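Local atomic coordinates of hypothetical protein TTHA0636 (Thermus thermophilus HB8, PDB entry 1WWP), a protein that is of unknown function but probably serves as the helical substrate-binding partner of a nucleotidyltransferase, and forms a two-subunit assembly. Residues Gln28-Thr33 against Pro104-Leu109; Gly58-Ala63 against Gly67-Glu72; Arg84-His89 against Glu93-Ala98. All blocks are in the same frame, centred on the assembly; numbering follows the deposited sequence.

Contact 1 of 3, residues Gln28-Thr33 against Pro104-Leu109; sequences QRFEYT and PDYARL
Phe30 and Tyr106 lay their rings beside each other between helix 20-49 and helix 93-116, and this aromatic pair carries the whole contact. The planes are inclined by just 23°, yet the rings have slid so far apart that they barely overlap: the centroid of the Phe30 ring lies 5.4 Å from that of Tyr106. Touch is confined to one flank of each ring, where Phe30 CE1 comes within 3.6 Å of Tyr106 CD2; Phe30 CZ follows at 4.0 Å from the same CD2. The two side chains reach this position differently. Tyr106 starts from a CB aimed at the other helix, whereas the CB of Phe30 leaves its backbone across that direction, and only its CG, placed anti to the backbone N (chi1 161°), carries the ring end over to Tyr106. The segments run in roughly the same direction in the all-helical bundle of this nucleotidyltransferase-substrate-binding family, and their backbones stay well apart, with Phe30 CA 8.2 Å from Ala107 CA, so aromatic side chains span the distance. No hydrogen bond crosses here. Helix 71-86 closes one flank of the pair: Met80 packs on both side chains, while Asp83 takes a hydrogen bond with Tyr106 OH and so anchors the polar end of that ring. Within helix 20-49, the carbonyl oxygen of Arg29 is gripped from opposite faces of its plane, by Thr33 N at 2.9 Å and by Thr33 OG1, which sits 2.7 Å from Arg29 O and 38° above that plane. On another side of the same helix, Arg29 forms a salt bridge with Asp24 of the second subunit, and Gln28 hydrogen-bonds to Gln28 of that chain.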
loop_
_atom_site.group_PDB
_atom_site.type_symbol
_atom_site.label_atom_id
_atom_site.label_comp_id
_atom_site.label_asym_id
_atom_site.label_seq_id
_atom_site.Cartn_x
_atom_site.Cartn_y
_atom_site.Cartn_z
ATOM N N GLN A 28 2.183 3.499 -5.162
ATOM C CA GLN A 28 0.788 3.456 -4.756
ATOM C C GLN A 28 -0.065 2.931 -5.913
ATOM O O GLN A 28 -0.928 2.071 -5.726
ATOM C CB GLN A 28 0.319 4.864 -4.346
ATOM C CG GLN A 28 -1.196 5.019 -4.200
ATOM C CD GLN A 28 -1.780 4.294 -2.986
ATOM O OE1 GLN A 28 -2.990 4.341 -2.759
ATOM N NE2 GLN A 28 -0.928 3.628 -2.205
ATOM N N ARG A 29 0.176 3.433 -7.116
ATOM C CA ARG A 29 -0.600 2.997 -8.277
ATOM C C ARG A 29 -0.336 1.550 -8.614
ATOM O O ARG A 29 -1.227 0.829 -9.052
ATOM C CB ARG A 29 -0.290 3.892 -9.481
ATOM C CG ARG A 29 -0.711 5.333 -9.240
ATOM C CD ARG A 29 -0.399 6.286 -10.413
ATOM N NE ARG A 29 -0.970 7.592 -10.092
ATOM C CZ ARG A 29 -0.942 8.672 -10.868
ATOM N NH1 ARG A 29 -0.363 8.641 -12.065
ATOM N NH2 ARG A 29 -1.497 9.793 -10.429
ATOM N N PHE A 30 0.903 1.119 -8.439
ATOM C CA PHE A 30 1.218 -0.278 -8.686
ATOM C C PHE A 30 0.346 -1.130 -7.737
ATOM O O PHE A 30 -0.208 -2.164 -8.125
ATOM C CB PHE A 30 2.705 -0.516 -8.403
ATOM C CG PHE A 30 3.056 -1.961 -8.182
ATOM C CD1 PHE A 30 2.833 -2.907 -9.173
ATOM C CD2 PHE A 30 3.593 -2.377 -6.962
ATOM C CE1 PHE A 30 3.136 -4.258 -8.952
ATOM C CE2 PHE A 30 3.902 -3.738 -6.730
ATOM C CZ PHE A 30 3.671 -4.671 -7.725
ATOM N N GLU A 31 0.224 -0.676 -6.496
ATOM C CA GLU A 31 -0.564 -1.406 -5.509
ATOM C C GLU A 31 -1.989 -1.640 -5.972
ATOM O O GLU A 31 -2.419 -2.790 -6.100
ATOM C CB GLU A 31 -0.576 -0.655 -4.177
ATOM C CG GLU A 31 0.744 -0.719 -3.410
ATOM C CD GLU A 31 0.637 -0.092 -2.025
ATOM O OE1 GLU A 31 1.496 -0.380 -1.166
ATOM O OE2 GLU A 31 -0.305 0.690 -1.784
ATOM N N TYR A 32 -2.729 -0.567 -6.249
ATOM C CA TYR A 32 -4.104 -0.771 -6.666
ATOM C C TYR A 32 -4.266 -1.381 -8.046
ATOM O O TYR A 32 -5.305 -1.962 -8.344
ATOM C CB TYR A 32 -4.939 0.514 -6.505
ATOM C CG TYR A 32 -4.605 1.717 -7.360
ATOM C CD1 TYR A 32 -4.819 1.705 -8.734
ATOM C CD2 TYR A 32 -4.199 2.920 -6.760
ATOM C CE1 TYR A 32 -4.650 2.877 -9.502
ATOM C CE2 TYR A 32 -4.029 4.088 -7.509
ATOM C CZ TYR A 32 -4.261 4.064 -8.876
ATOM O OH TYR A 32 -4.136 5.235 -9.595
ATOM N N THR A 33 -3.239 -1.280 -8.883
ATOM C CA THR A 33 -3.312 -1.890 -10.196
ATOM C C THR A 33 -3.127 -3.397 -10.041
ATOM O O THR A 33 -3.764 -4.203 -10.724
ATOM C CB THR A 33 -2.197 -1.362 -11.132
ATOM O OG1 THR A 33 -2.411 0.032 -11.389
ATOM C CG2 THR A 33 -2.188 -2.156 -12.443
ATOM N N PRO A 104 8.286 -0.970 -14.817
ATOM C CA PRO A 104 8.158 -1.006 -16.275
ATOM C C PRO A 104 7.661 -2.361 -16.764
ATOM O O PRO A 104 6.665 -2.444 -17.490
ATOM C CB PRO A 104 9.582 -0.715 -16.748
ATOM C CG PRO A 104 10.092 0.210 -15.689
ATOM C CD PRO A 104 9.610 -0.447 -14.424
ATOM N N ASP A 105 8.362 -3.421 -16.366
ATOM C CA ASP A 105 7.994 -4.776 -16.763
ATOM C C ASP A 105 6.620 -5.176 -16.238
ATOM O O ASP A 105 5.831 -5.772 -16.965
ATOM C CB ASP A 105 9.032 -5.782 -16.268
ATOM C CG ASP A 105 10.390 -5.589 -16.922
ATOM O OD1 ASP A 105 10.948 -4.477 -16.817
ATOM O OD2 ASP A 105 10.901 -6.550 -17.541
ATOM N N TYR A 106 6.335 -4.859 -14.977
ATOM C CA TYR A 106 5.036 -5.214 -14.407
ATOM C C TYR A 106 3.930 -4.570 -15.225
ATOM O O TYR A 106 2.948 -5.222 -15.575
ATOM C CB TYR A 106 4.924 -4.765 -12.951
ATOM C CG TYR A 106 5.900 -5.429 -12.024
ATOM C CD1 TYR A 106 6.520 -6.630 -12.373
ATOM C CD2 TYR A 106 6.190 -4.875 -10.775
ATOM C CE1 TYR A 106 7.403 -7.261 -11.501
ATOM C CE2 TYR A 106 7.077 -5.504 -9.892
ATOM C CZ TYR A 106 7.676 -6.691 -10.266
ATOM O OH TYR A 106 8.551 -7.312 -9.417
ATOM N N ALA A 107 4.109 -3.290 -15.549
ATOM C CA ALA A 107 3.123 -2.559 -16.330
ATOM C C ALA A 107 2.874 -3.254 -17.671
ATOM O O ALA A 107 1.728 -3.459 -18.066
ATOM C CB ALA A 107 3.598 -1.125 -16.554
ATOM N N ARG A 108 3.941 -3.623 -18.368
ATOM C CA ARG A 108 3.796 -4.289 -19.662
ATOM C C ARG A 108 3.124 -5.652 -19.509
ATOM O O ARG A 108 2.184 -5.971 -20.234
ATOM C CB ARG A 108 5.163 -4.470 -20.330
ATOM C CG ARG A 108 5.932 -3.173 -20.577
ATOM C CD ARG A 108 7.347 -3.452 -21.073
ATOM N NE ARG A 108 8.188 -2.258 -21.019
ATOM C CZ ARG A 108 8.018 -1.183 -21.783
ATOM N NH1 ARG A 108 7.036 -1.144 -22.673
ATOM N NH2 ARG A 108 8.828 -0.140 -21.651
ATOM N N LEU A 109 3.610 -6.454 -18.565
ATOM C CA LEU A 109 3.042 -7.784 -18.330
ATOM C C LEU A 109 1.529 -7.708 -18.110
ATOM O O LEU A 109 0.759 -8.429 -18.747
ATOM C CB LEU A 109 3.702 -8.427 -17.105
ATOM C CG LEU A 109 3.677 -9.949 -16.879
ATOM C CD1 LEU A 109 3.113 -10.220 -15.507
ATOM C CD2 LEU A 109 2.870 -10.667 -17.954
#

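Contact 2 of 3, residues Gly58-Ala63 against Gly67-Glu72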
loop_
_atom_site.group_PDB
_atom_site.type_symbol
_atom_site.label_atom_id
_atom_site.label_comp_id
_atom_site.label_asym_id
_atom_site.label_seq_id
_atom_site.Cartn_x
_atom_site.Cartn_y
_atom_site.Cartn_z
ATOM N N GLY A 58 -1.733 -18.246 -5.951
ATOM C CA GLY A 58 -2.464 -19.399 -6.442
ATOM C C GLY A 58 -3.100 -19.106 -7.781
ATOM O O GLY A 58 -3.145 -19.956 -8.665
ATOM N N VAL A 59 -3.616 -17.892 -7.921
ATOM C CA VAL A 59 -4.252 -17.499 -9.172
ATOM C C VAL A 59 -3.207 -17.453 -10.285
ATOM O O VAL A 59 -3.428 -17.894 -11.408
ATOM C CB VAL A 59 -4.969 -16.107 -9.041
ATOM C CG1 VAL A 59 -5.478 -15.641 -10.406
ATOM C CG2 VAL A 59 -6.139 -16.241 -8.077
ATOM N N ILE A 60 -2.029 -16.955 -9.954
ATOM C CA ILE A 60 -0.987 -16.881 -10.972
ATOM C C ILE A 60 -0.598 -18.318 -11.426
ATOM O O ILE A 60 -0.441 -18.587 -12.632
ATOM C CB ILE A 60 0.227 -16.045 -10.426
ATOM C CG1 ILE A 60 -0.161 -14.566 -10.410
ATOM C CG2 ILE A 60 1.457 -16.299 -11.250
ATOM C CD1 ILE A 60 0.774 -13.679 -9.569
ATOM N N ARG A 61 -0.491 -19.241 -10.467
ATOM C CA ARG A 61 -0.135 -20.634 -10.782
ATOM C C ARG A 61 -1.190 -21.257 -11.692
ATOM O O ARG A 61 -0.878 -21.996 -12.615
ATOM C CB ARG A 61 -0.008 -21.476 -9.506
ATOM C CG ARG A 61 0.932 -20.882 -8.483
ATOM C CD ARG A 61 2.090 -21.819 -8.247
ATOM N NE ARG A 61 3.007 -21.334 -7.230
ATOM C CZ ARG A 61 2.681 -21.109 -5.963
ATOM N NH1 ARG A 61 1.442 -21.325 -5.530
ATOM N NH2 ARG A 61 3.610 -20.659 -5.136
ATOM N N LEU A 62 -2.465 -20.967 -11.437
ATOM C CA LEU A 62 -3.550 -21.500 -12.286
ATOM C C LEU A 62 -3.497 -20.792 -13.648
ATOM O O LEU A 62 -3.681 -21.419 -14.680
ATOM C CB LEU A 62 -4.926 -21.280 -11.622
ATOM C CG LEU A 62 -5.132 -22.044 -10.297
ATOM C CD1 LEU A 62 -6.370 -21.522 -9.581
ATOM C CD2 LEU A 62 -5.248 -23.559 -10.573
ATOM N N ALA A 63 -3.241 -19.486 -13.655
ATOM C CA ALA A 63 -3.146 -18.775 -14.923
ATOM C C ALA A 63 -2.038 -19.433 -15.763
ATOM O O ALA A 63 -2.173 -19.589 -16.972
ATOM C CB ALA A 63 -2.827 -17.298 -14.675
ATOM N N GLY A 67 -2.332 -21.644 -19.362
ATOM C CA GLY A 67 -1.672 -21.044 -20.500
ATOM C C GLY A 67 -1.774 -19.536 -20.603
ATOM O O GLY A 67 -1.141 -18.937 -21.474
ATOM N N LEU A 68 -2.562 -18.918 -19.724
ATOM C CA LEU A 68 -2.738 -17.469 -19.732
ATOM C C LEU A 68 -1.416 -16.765 -19.490
ATOM O O LEU A 68 -1.240 -15.608 -19.853
ATOM C CB LEU A 68 -3.736 -17.052 -18.658
ATOM C CG LEU A 68 -5.127 -16.626 -19.119
ATOM C CD1 LEU A 68 -5.764 -17.703 -19.979
ATOM C CD2 LEU A 68 -5.971 -16.347 -17.888
ATOM N N LEU A 69 -0.491 -17.473 -18.859
ATOM C CA LEU A 69 0.826 -16.931 -18.576
ATOM C C LEU A 69 1.877 -17.935 -18.985
ATOM O O LEU A 69 1.820 -19.094 -18.582
ATOM C CB LEU A 69 1.005 -16.671 -17.083
ATOM C CG LEU A 69 0.204 -15.631 -16.314
ATOM C CD1 LEU A 69 0.571 -15.768 -14.857
ATOM C CD2 LEU A 69 0.506 -14.208 -16.823
ATOM N N ARG A 70 2.835 -17.502 -19.791
ATOM C CA ARG A 70 3.915 -18.391 -20.168
ATOM C C ARG A 70 4.714 -18.504 -18.877
ATOM O O ARG A 70 4.573 -17.655 -17.991
ATOM C CB ARG A 70 4.768 -17.765 -21.265
ATOM C CG ARG A 70 4.020 -17.537 -22.568
ATOM C CD ARG A 70 3.367 -18.820 -23.068
ATOM N NE ARG A 70 2.759 -18.635 -24.380
ATOM C CZ ARG A 70 1.643 -19.234 -24.780
ATOM N NH1 ARG A 70 0.999 -20.065 -23.965
ATOM N NH2 ARG A 70 1.172 -18.995 -25.994
ATOM N N ASP A 71 5.541 -19.535 -18.754
ATOM C CA ASP A 71 6.317 -19.716 -17.533
ATOM C C ASP A 71 7.098 -18.468 -17.136
ATOM O O ASP A 71 7.122 -18.102 -15.963
ATOM C CB ASP A 71 7.259 -20.915 -17.671
ATOM C CG ASP A 71 6.537 -22.253 -17.507
ATOM O OD1 ASP A 71 7.172 -23.304 -17.735
ATOM O OD2 ASP A 71 5.339 -22.262 -17.143
ATOM N N GLU A 72 7.724 -17.803 -18.105
ATOM C CA GLU A 72 8.494 -16.598 -17.801
ATOM C C GLU A 72 7.599 -15.477 -17.268
ATOM O O GLU A 72 7.963 -14.776 -16.324
ATOM C CB GLU A 72 9.255 -16.110 -19.039
ATOM C CG GLU A 72 10.144 -14.903 -18.754
ATOM C CD GLU A 72 10.987 -14.485 -19.946
ATOM O OE1 GLU A 72 10.409 -14.135 -20.999
ATOM O OE2 GLU A 72 12.232 -14.501 -19.825
#
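Backbone bonding between Ala63 and the residues just past Gly67 closes the C-terminal end of helix 56-66. Ala63 O accepts a weak bond from Leu68 N at 2.9 Å, bent to 118° at the hydrogen, and a longer one from Leu69 N at 3.3 Å. The second donor stands far above the carbonyl plane of Ala63, tilted 61° out of it and so not on a lone pair. Gly67, at positive phi, is the first residue to leave the helix, and with two bonds back into the last turn this is a Schellman motif, which reverses the chain toward helix 71-86. Arg70 then takes the N-cap of that helix, its backbone N hydrogen-bonded to the side chain of Glu73.

Apolar packing is built round Leu69. Its CG beside the backbone N (chi1 -66°) and an extended chi2 bring CD1 to within 3.7 Å of Ala63 CB. The same methyl meets Ile60 CG2 at 3.8 Å, the two side chains crossing at a slant one helical turn earlier. Leu68 adds its CB, 4.1 Å from Ala63 CB, and its side chain also packs on Leu41 and Tyr44 of helix 20-49. Ile60 continues onto Ala77, Leu78 and Val81.

Contact 3 of 3, residues Arg84-His89 against Glu93-Ala98; sequences RSLTVH and EPLARA
The backbones of Leu86-His89 and of the first turn at Leu95 run antiparallel, His89 CA standing 7.6 Å from Leu95 CA. They form the closed end of a helical hairpin, in which helix 71-86 hands the chain through a short connection to helix 93-116 within the all-helical bundle. No hydrogen bond crosses between the two segments, and the contact turns on a single side chain, Leu95, whose CB is aimed at the opposite segment. The chi1 of Leu95, -139°, lies off the staggered positions; with chi2 near anti, CD1 ends between Leu86 and His89. There the methyl lies 4.0 Å from Leu86 CB and equally far from His89 CB. Leu86 meets it from its own CB, and the two leucine side chains cross at about a right angle; their outer methyls stay looser, with Leu86 CD1 4.2 Å from Leu95 CD2. Of the His89 side chain, CB does the touching; the imidazole heads away from Leu95 and has Val88 CG1 over one face. Toward the dimer partner, Val88 and His89 pack on Glu35 of the second subunit. On the inner side, Thr87 OG1 hydrogen-bonds to Glu31 and Thr87 O to Thr90 OG1, tying the connection to helix 20-49 and to itself. His89 N hydrogen-bonds to Leu86 O at 2.9 Å within the turn that Leu95 packs against. Leu95 CD1 thus rests against two backbone oxygens, 3.4 Å from Leu86 O and 3.4 Å from His89 O.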
loop_
_atom_site.group_PDB
_atom_site.type_symbol
_atom_site.label_atom_id
_atom_site.label_comp_id
_atom_site.label_asym_id
_atom_site.label_seq_id
_atom_site.Cartn_x
_atom_site.Cartn_y
_atom_site.Cartn_z
ATOM N N ARG A 84 4.822 -6.605 -3.970
ATOM C CA ARG A 84 3.600 -6.059 -3.418
ATOM C C ARG A 84 3.678 -6.142 -1.883
ATOM O O ARG A 84 3.184 -5.272 -1.172
ATOM C CB ARG A 84 2.406 -6.848 -3.962
ATOM C CG ARG A 84 1.069 -6.435 -3.374
ATOM C CD ARG A 84 0.727 -4.995 -3.715
ATOM N NE ARG A 84 -0.451 -4.544 -2.988
ATOM C CZ ARG A 84 -0.413 -4.019 -1.770
ATOM N NH1 ARG A 84 0.750 -3.878 -1.142
ATOM N NH2 ARG A 84 -1.534 -3.619 -1.183
ATOM N N SER A 85 4.324 -7.184 -1.367
ATOM C CA SER A 85 4.439 -7.314 0.080
ATOM C C SER A 85 5.506 -6.377 0.630
ATOM O O SER A 85 5.598 -6.178 1.828
ATOM C CB SER A 85 4.750 -8.769 0.473
ATOM O OG SER A 85 6.012 -9.178 -0.030
ATOM N N LEU A 86 6.317 -5.782 -0.240
ATOM C CA LEU A 86 7.348 -4.865 0.234
ATOM C C LEU A 86 7.012 -3.371 0.109
ATOM O O LEU A 86 7.719 -2.531 0.658
ATOM C CB LEU A 86 8.660 -5.130 -0.497
ATOM C CG LEU A 86 9.483 -6.346 -0.078
ATOM C CD1 LEU A 86 10.578 -6.587 -1.093
ATOM C CD2 LEU A 86 10.064 -6.100 1.306
ATOM N N THR A 87 5.934 -3.036 -0.592
ATOM C CA THR A 87 5.580 -1.632 -0.799
ATOM C C THR A 87 5.386 -0.827 0.480
ATOM O O THR A 87 5.625 0.392 0.500
ATOM C CB THR A 87 4.308 -1.490 -1.662
ATOM O OG1 THR A 87 3.238 -2.215 -1.049
ATOM C CG2 THR A 87 4.547 -2.025 -3.071
ATOM N N VAL A 88 4.974 -1.501 1.548
ATOM C CA VAL A 88 4.760 -0.836 2.816
ATOM C C VAL A 88 6.061 -0.514 3.563
ATOM O O VAL A 88 6.044 0.155 4.591
ATOM C CB VAL A 88 3.806 -1.661 3.735
ATOM C CG1 VAL A 88 4.469 -2.975 4.174
ATOM C CG2 VAL A 88 3.410 -0.820 4.930
ATOM N N HIS A 89 7.191 -0.975 3.036
ATOM C CA HIS A 89 8.485 -0.688 3.658
ATOM C C HIS A 89 9.322 0.179 2.715
ATOM O O HIS A 89 10.546 0.252 2.842
ATOM C CB HIS A 89 9.239 -1.995 3.972
ATOM C CG HIS A 89 8.500 -2.906 4.907
ATOM N ND1 HIS A 89 7.792 -4.005 4.473
ATOM C CD2 HIS A 89 8.327 -2.855 6.251
ATOM C CE1 HIS A 89 7.212 -4.594 5.505
ATOM N NE2 HIS A 89 7.521 -3.915 6.596
ATOM N N GLU A 93 14.755 4.594 0.562
ATOM C CA GLU A 93 15.039 4.933 -0.827
ATOM C C GLU A 93 15.533 3.728 -1.610
ATOM O O GLU A 93 15.145 3.531 -2.760
ATOM C CB GLU A 93 16.071 6.053 -0.916
ATOM C CG GLU A 93 15.507 7.429 -0.642
ATOM C CD GLU A 93 16.353 8.517 -1.267
ATOM O OE1 GLU A 93 17.522 8.670 -0.853
ATOM O OE2 GLU A 93 15.848 9.210 -2.178
ATOM N N PRO A 94 16.411 2.909 -1.002
ATOM C CA PRO A 94 16.907 1.732 -1.718
ATOM C C PRO A 94 15.730 0.920 -2.263
ATOM O O PRO A 94 15.526 0.837 -3.477
ATOM C CB PRO A 94 17.675 0.978 -0.636
ATOM C CG PRO A 94 18.224 2.083 0.196
ATOM C CD PRO A 94 17.043 3.016 0.325
ATOM N N LEU A 95 14.955 0.337 -1.350
ATOM C CA LEU A 95 13.794 -0.469 -1.717
ATOM C C LEU A 95 12.935 0.259 -2.744
ATOM O O LEU A 95 12.726 -0.228 -3.855
ATOM C CB LEU A 95 12.939 -0.767 -0.481
ATOM C CG LEU A 95 12.368 -2.182 -0.381
ATOM C CD1 LEU A 95 11.107 -2.141 0.458
ATOM C CD2 LEU A 95 12.055 -2.727 -1.753
ATOM N N ALA A 96 12.442 1.428 -2.349
ATOM C CA ALA A 96 11.598 2.251 -3.207
ATOM C C ALA A 96 12.155 2.372 -4.632
ATOM O O ALA A 96 11.420 2.195 -5.604
ATOM C CB ALA A 96 11.426 3.633 -2.581
ATOM N N ARG A 97 13.447 2.676 -4.752
ATOM C CA ARG A 97 14.087 2.799 -6.060
ATOM C C ARG A 97 14.142 1.436 -6.741
ATOM O O ARG A 97 13.949 1.335 -7.953
ATOM C CB ARG A 97 15.504 3.369 -5.913
ATOM C CG ARG A 97 15.547 4.863 -5.585
ATOM C CD ARG A 97 16.970 5.326 -5.288
ATOM N NE ARG A 97 17.081 6.780 -5.213
ATOM C CZ ARG A 97 16.956 7.594 -6.259
ATOM N NH1 ARG A 97 16.713 7.095 -7.464
ATOM N NH2 ARG A 97 17.079 8.906 -6.101
ATOM N N ALA A 98 14.404 0.392 -5.954
ATOM C CA ALA A 98 14.467 -0.980 -6.470
ATOM C C ALA A 98 13.092 -1.455 -6.972
ATOM O O ALA A 98 13.002 -2.139 -7.992
ATOM C CB ALA A 98 14.985 -1.922 -5.386
#

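Overall arrangement
Along the chain, contacts 2 and 3 come one after the other between the two segments of contact 1. Contact 2 links helix 56-66 to the start of helix 71-86, and contact 3 the far end of helix 71-86 to helix 93-116; their centres are about 24 Å apart, on opposite sides of the chain's centre. Contact 1 lies about 17 Å from contact 2 and about 13 Å from contact 3, centre to centre. Contacts 2 and 3 thus close successive helix-to-helix connections, while contact 1 packs long helices 20-49 and 93-116 together near the middle. Contacts 1 and 3 touch through Phe30, Glu31, Arg84 and Thr87, and both reach the second subunit, whereas contact 2 does not.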